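Local coordinates for carbonic anhydrase (Porphyridium purpureum, PDB 1DDZ), which probably catalyses the zinc-dependent, reversible hydration of carbon dioxide to hydrogencarbonate, as a member of the beta-class carbonic anhydrases, at residues S230-S235 / S265-T270; F237-S242 / A254-V259. All coordinates share one frame; numbering follows the deposited sequence.

Interaction 1 of 2, residues S230-S235 / S265-T270; sequences SSDDIS and SELDST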
# COMPACT_ATOMS: atom_id res chain seq x y z
N SER A 230 21.55 -6.79 12.76
CA SER A 230 21.81 -5.44 13.25
C SER A 230 20.52 -4.84 13.75
O SER A 230 19.61 -4.64 12.94
CB SER A 230 22.35 -4.52 12.15
OG SER A 230 23.54 -5.00 11.56
N SER A 231 20.44 -4.53 15.04
CA SER A 231 19.26 -3.91 15.61
C SER A 231 19.09 -2.54 15.00
O SER A 231 20.07 -1.81 14.77
CB SER A 231 19.36 -3.74 17.12
OG SER A 231 18.32 -2.89 17.60
N ASP A 232 17.85 -2.19 14.70
CA ASP A 232 17.55 -0.91 14.12
C ASP A 232 16.94 -0.04 15.21
O ASP A 232 16.49 1.05 14.95
CB ASP A 232 16.60 -1.05 12.94
CG ASP A 232 16.49 0.22 12.14
OD1 ASP A 232 17.47 0.95 12.10
OD2 ASP A 232 15.43 0.50 11.55
N ASP A 233 17.07 -0.48 16.45
CA ASP A 233 16.53 0.24 17.59
C ASP A 233 17.18 1.58 17.94
O ASP A 233 18.41 1.70 17.96
CB ASP A 233 16.61 -0.64 18.82
CG ASP A 233 16.02 0.03 20.04
OD1 ASP A 233 14.80 0.22 20.04
OD2 ASP A 233 16.77 0.39 20.97
N ILE A 234 16.36 2.59 18.21
CA ILE A 234 16.86 3.89 18.63
C ILE A 234 16.12 4.35 19.87
O ILE A 234 16.40 5.42 20.37
CB ILE A 234 16.73 5.00 17.56
CG1 ILE A 234 15.26 5.23 17.20
CG2 ILE A 234 17.60 4.72 16.35
CD1 ILE A 234 15.02 6.52 16.43
N SER A 235 15.18 3.55 20.37
CA SER A 235 14.43 3.95 21.57
C SER A 235 15.35 4.08 22.79
O SER A 235 15.03 4.77 23.75
CB SER A 235 13.31 2.96 21.87
OG SER A 235 13.80 1.65 21.87
N SER A 265 21.31 3.73 15.13
CA SER A 265 21.20 2.34 15.53
C SER A 265 22.32 1.50 14.95
O SER A 265 23.08 1.98 14.09
CB SER A 265 19.86 1.83 15.04
OG SER A 265 19.79 2.02 13.64
N GLU A 266 22.37 0.22 15.31
CA GLU A 266 23.38 -0.68 14.77
C GLU A 266 23.18 -0.77 13.27
O GLU A 266 24.15 -0.85 12.53
CB GLU A 266 23.24 -2.10 15.33
CG GLU A 266 23.49 -2.29 16.82
CD GLU A 266 23.22 -3.75 17.29
OE1 GLU A 266 23.17 -4.68 16.45
OE2 GLU A 266 23.05 -3.95 18.52
N LEU A 267 21.93 -0.77 12.82
CA LEU A 267 21.66 -0.90 11.39
C LEU A 267 22.20 0.29 10.63
O LEU A 267 22.76 0.14 9.55
CB LEU A 267 20.16 -1.02 11.13
CG LEU A 267 19.63 -1.98 10.06
CD1 LEU A 267 18.33 -1.42 9.47
CD2 LEU A 267 20.64 -2.24 8.95
N ASP A 268 21.99 1.48 11.18
CA ASP A 268 22.48 2.70 10.54
C ASP A 268 23.99 2.60 10.28
O ASP A 268 24.46 2.83 9.17
CB ASP A 268 22.18 3.93 11.43
CG ASP A 268 20.70 4.33 11.43
OD1 ASP A 268 20.01 4.22 10.39
OD2 ASP A 268 20.20 4.78 12.48
N SER A 269 24.73 2.21 11.31
CA SER A 269 26.17 2.06 11.17
C SER A 269 26.54 1.01 10.14
O SER A 269 27.40 1.25 9.28
CB SER A 269 26.75 1.73 12.53
OG SER A 269 26.48 2.82 13.37
N THR A 270 25.87 -0.14 10.20
CA THR A 270 26.10 -1.23 9.25
C THR A 270 25.94 -0.76 7.81
O THR A 270 26.78 -1.04 6.93
CB THR A 270 25.12 -2.38 9.52
OG1 THR A 270 25.39 -2.96 10.80
CG2 THR A 270 25.28 -3.46 8.47
O HOH W 1 18.30 2.08 10.02
O HOH W 2 20.46 0.00 17.38
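Ser231 meets the first turn of helix 266-279 with both its backbone polar groups. Its carbonyl O accepts from Leu267 N at 2.9 Å, one of the N-H groups that a helix leaves without an internal acceptor at its start. Its N-H in turn reaches Glu266 OE1 at 3.1 Å, nearly straight (160°) but coming down on the carboxylate from 68° above its plane. Glu266 CG lies anti to its carbonyl carbon (chi1 -65°), and the extended chain beyond carries OE1 to Ser231 N and into van der Waals contact with Ser230 CA. One turn on, the hydroxyl of Ser230 donates to Thr270 OG1 at 2.9 Å, while its CB rests on Leu267 CA.

Next along the loop, Asp232 OD1 lies 3.0 Å from Ser265 OG and its CG touches Leu267 CD1. Ser265 is the N-cap: its OG accepts a weak bond from Asp268 N, and Asp268 OD2 takes Ser265 N at 3.1 Å, completing a capping box. Water 1 lies between Asp232 OD1 and Asp268 OD1, like charges 4.5 Å apart, but its very short contact to Asp232 OD1 leaves the bridge doubtful; water 2 joins Glu266 N to Asp233 O. Ser231 OG, accepting from Asp233 N in an ST turn, shapes the loop, and the Gln198 side chain hydrogen-bonds to Ser230 O and Asp232 N. Arg156 of the second subunit binds Asp232 O.

Ser231 O, a water and the Ser265 hydroxyl thus take up the first N-H groups of the helix, whose positive dipole end probably also eases the closeness of Asp232 and Asp268.

Interaction 2 of 2, residues F237-S242 / A254-V259; sequences FYRTKS and APLVQV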
# COMPACT_ATOMS: atom_id res chain seq x y z
N PHE A 237 17.99 5.64 22.90
CA PHE A 237 18.49 7.01 22.93
C PHE A 237 17.42 7.96 23.43
O PHE A 237 17.73 9.11 23.71
CB PHE A 237 18.89 7.48 21.53
CG PHE A 237 19.91 6.61 20.85
CD1 PHE A 237 19.61 6.00 19.64
CD2 PHE A 237 21.16 6.42 21.41
CE1 PHE A 237 20.55 5.21 18.99
CE2 PHE A 237 22.12 5.62 20.76
CZ PHE A 237 21.80 5.02 19.54
N TYR A 238 16.17 7.50 23.53
CA TYR A 238 15.08 8.38 23.94
C TYR A 238 14.24 7.95 25.10
O TYR A 238 13.39 8.70 25.55
CB TYR A 238 14.14 8.62 22.78
CG TYR A 238 14.84 9.25 21.62
CD1 TYR A 238 15.33 8.46 20.56
CD2 TYR A 238 15.09 10.62 21.60
CE1 TYR A 238 16.06 9.04 19.51
CE2 TYR A 238 15.81 11.20 20.56
CZ TYR A 238 16.29 10.42 19.53
OH TYR A 238 17.00 11.11 18.57
N ARG A 239 14.41 6.72 25.55
CA ARG A 239 13.59 6.26 26.64
C ARG A 239 14.46 5.81 27.79
O ARG A 239 15.47 5.12 27.59
CB ARG A 239 12.68 5.11 26.16
CG ARG A 239 11.18 5.29 26.44
CD ARG A 239 10.57 6.42 25.62
NE ARG A 239 9.19 6.70 25.98
CZ ARG A 239 8.18 6.70 25.10
NH1 ARG A 239 8.41 6.44 23.83
NH2 ARG A 239 6.95 6.99 25.50
N THR A 240 14.12 6.26 28.99
CA THR A 240 14.85 5.84 30.18
C THR A 240 14.41 4.39 30.40
O THR A 240 13.28 4.02 30.05
CB THR A 240 14.45 6.70 31.38
OG1 THR A 240 14.47 8.08 31.02
CG2 THR A 240 15.46 6.48 32.50
N LYS A 241 15.27 3.56 30.98
CA LYS A 241 14.95 2.15 31.22
C LYS A 241 13.60 1.89 31.89
O LYS A 241 12.97 0.85 31.68
CB LYS A 241 16.06 1.50 32.04
CG LYS A 241 16.18 0.00 31.85
CD LYS A 241 16.33 -0.37 30.37
CE LYS A 241 17.07 -1.69 30.19
NZ LYS A 241 16.54 -2.78 31.07
N SER A 242 13.16 2.84 32.71
CA SER A 242 11.88 2.76 33.40
C SER A 242 10.72 3.03 32.44
O SER A 242 9.73 2.29 32.40
CB SER A 242 11.87 3.77 34.56
OG SER A 242 12.44 5.02 34.16
N ALA A 254 4.27 8.42 28.14
CA ALA A 254 5.57 8.41 28.82
C ALA A 254 6.47 9.41 28.08
O ALA A 254 6.49 9.45 26.85
CB ALA A 254 6.17 7.01 28.78
N PRO A 255 7.25 10.20 28.83
CA PRO A 255 8.14 11.20 28.24
C PRO A 255 9.28 10.72 27.33
O PRO A 255 9.76 9.58 27.45
CB PRO A 255 8.70 11.90 29.48
CG PRO A 255 8.83 10.75 30.45
CD PRO A 255 7.49 10.06 30.28
N LEU A 256 9.68 11.59 26.41
CA LEU A 256 10.81 11.31 25.54
C LEU A 256 11.99 12.07 26.13
O LEU A 256 11.97 13.30 26.22
CB LEU A 256 10.57 11.76 24.10
CG LEU A 256 9.94 10.73 23.16
CD1 LEU A 256 10.07 11.23 21.75
CD2 LEU A 256 10.63 9.39 23.30
N VAL A 257 12.97 11.32 26.61
CA VAL A 257 14.17 11.86 27.23
C VAL A 257 15.36 11.64 26.30
O VAL A 257 15.73 10.50 26.01
CB VAL A 257 14.43 11.17 28.59
CG1 VAL A 257 15.72 11.66 29.21
CG2 VAL A 257 13.27 11.40 29.54
N GLN A 258 15.97 12.73 25.84
CA GLN A 258 17.12 12.66 24.94
C GLN A 258 18.36 12.14 25.70
O GLN A 258 19.17 12.92 26.22
CB GLN A 258 17.39 14.05 24.35
CG GLN A 258 18.38 14.12 23.20
CD GLN A 258 18.64 15.55 22.75
OE1 GLN A 258 18.79 16.45 23.58
NE2 GLN A 258 18.71 15.77 21.44
N VAL A 259 18.47 10.81 25.80
CA VAL A 259 19.58 10.15 26.50
C VAL A 259 20.92 10.53 25.88
O VAL A 259 21.91 10.71 26.58
CB VAL A 259 19.41 8.60 26.48
CG1 VAL A 259 20.63 7.91 27.04
CG2 VAL A 259 18.19 8.20 27.29
O HOH W 3 11.94 8.34 28.93
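Two irregular arms of the long connection between strand 222-227 and helix 266-279 are joined here by backbone bonds, with an inverse gamma turn centred on Gln258 at one end. Tyr238 O accepts from Val257 N at 2.9 Å, and Phe237 O from Val259 N at 2.8 Å, the second donor standing 36° out of the carbonyl plane. The turn brings Val257 O back toward Val259 N in a weak bond, and this same oxygen receives a CA-H...O contact from Tyr238 CA at 3.0 Å. Val259 CB packs against Phe237 O beside the second backbone bond.

Leu256 CD2 lies 3.6 Å from Tyr238 CB and equally near Tyr238 O, an apolar contact beside the Val257 bond. The tyrosine ring continues past the pair to the second subunit, where its OH bonds to Glu175. Arg239 starts out pointing away from 254-259, then its chain bends at chi2 (68°), which puts CD beside Pro255 O and Leu256 CD2. Its guanidinium has Ala254 CA at its edge, in plane, with NH2 2.8 Å from Ala254 O and 3.4 Å from Ala254 CB; alanine is small enough to let the group lie so close. NH1 makes a salt bridge to Asp142 of the second subunit. Farther along, water 3 accepts from Thr240 N and donates to Pro255 O, and Val257 CG2 lies against Thr240 OG1. Gln258 NE2 bonds to Cys169 O of the second subunit.

The positive guanidinium suits a site between the carbonyls of Ala254 and Pro255 and the Asp142 carboxylate, which probably offsets its charge; with Tyr238 and Gln258, it makes a local pairing of loop arms part of the subunit interface.

Both contacts belong to the long connection that leaves strand 222-227, outermost within this chain in the first five-stranded sheet, and ends at helix 266-279. Interaction 2 is nested inside interaction 1: the chain passes 230-235, then 237-242, turns back through 254-259 and closes at 265-270. Their centres lie about 17 Å apart, and Phe237 CE1 packs 4.2 Å from Ser265 N where they touch. Interaction 1 sits nearer the body of the chain, against helix 172-193, whereas interaction 2 lies farther out, its centre about 39 Å from the chain's. Away from both zinc sites, the excursion contributes to the interface with the second subunit at both contacts.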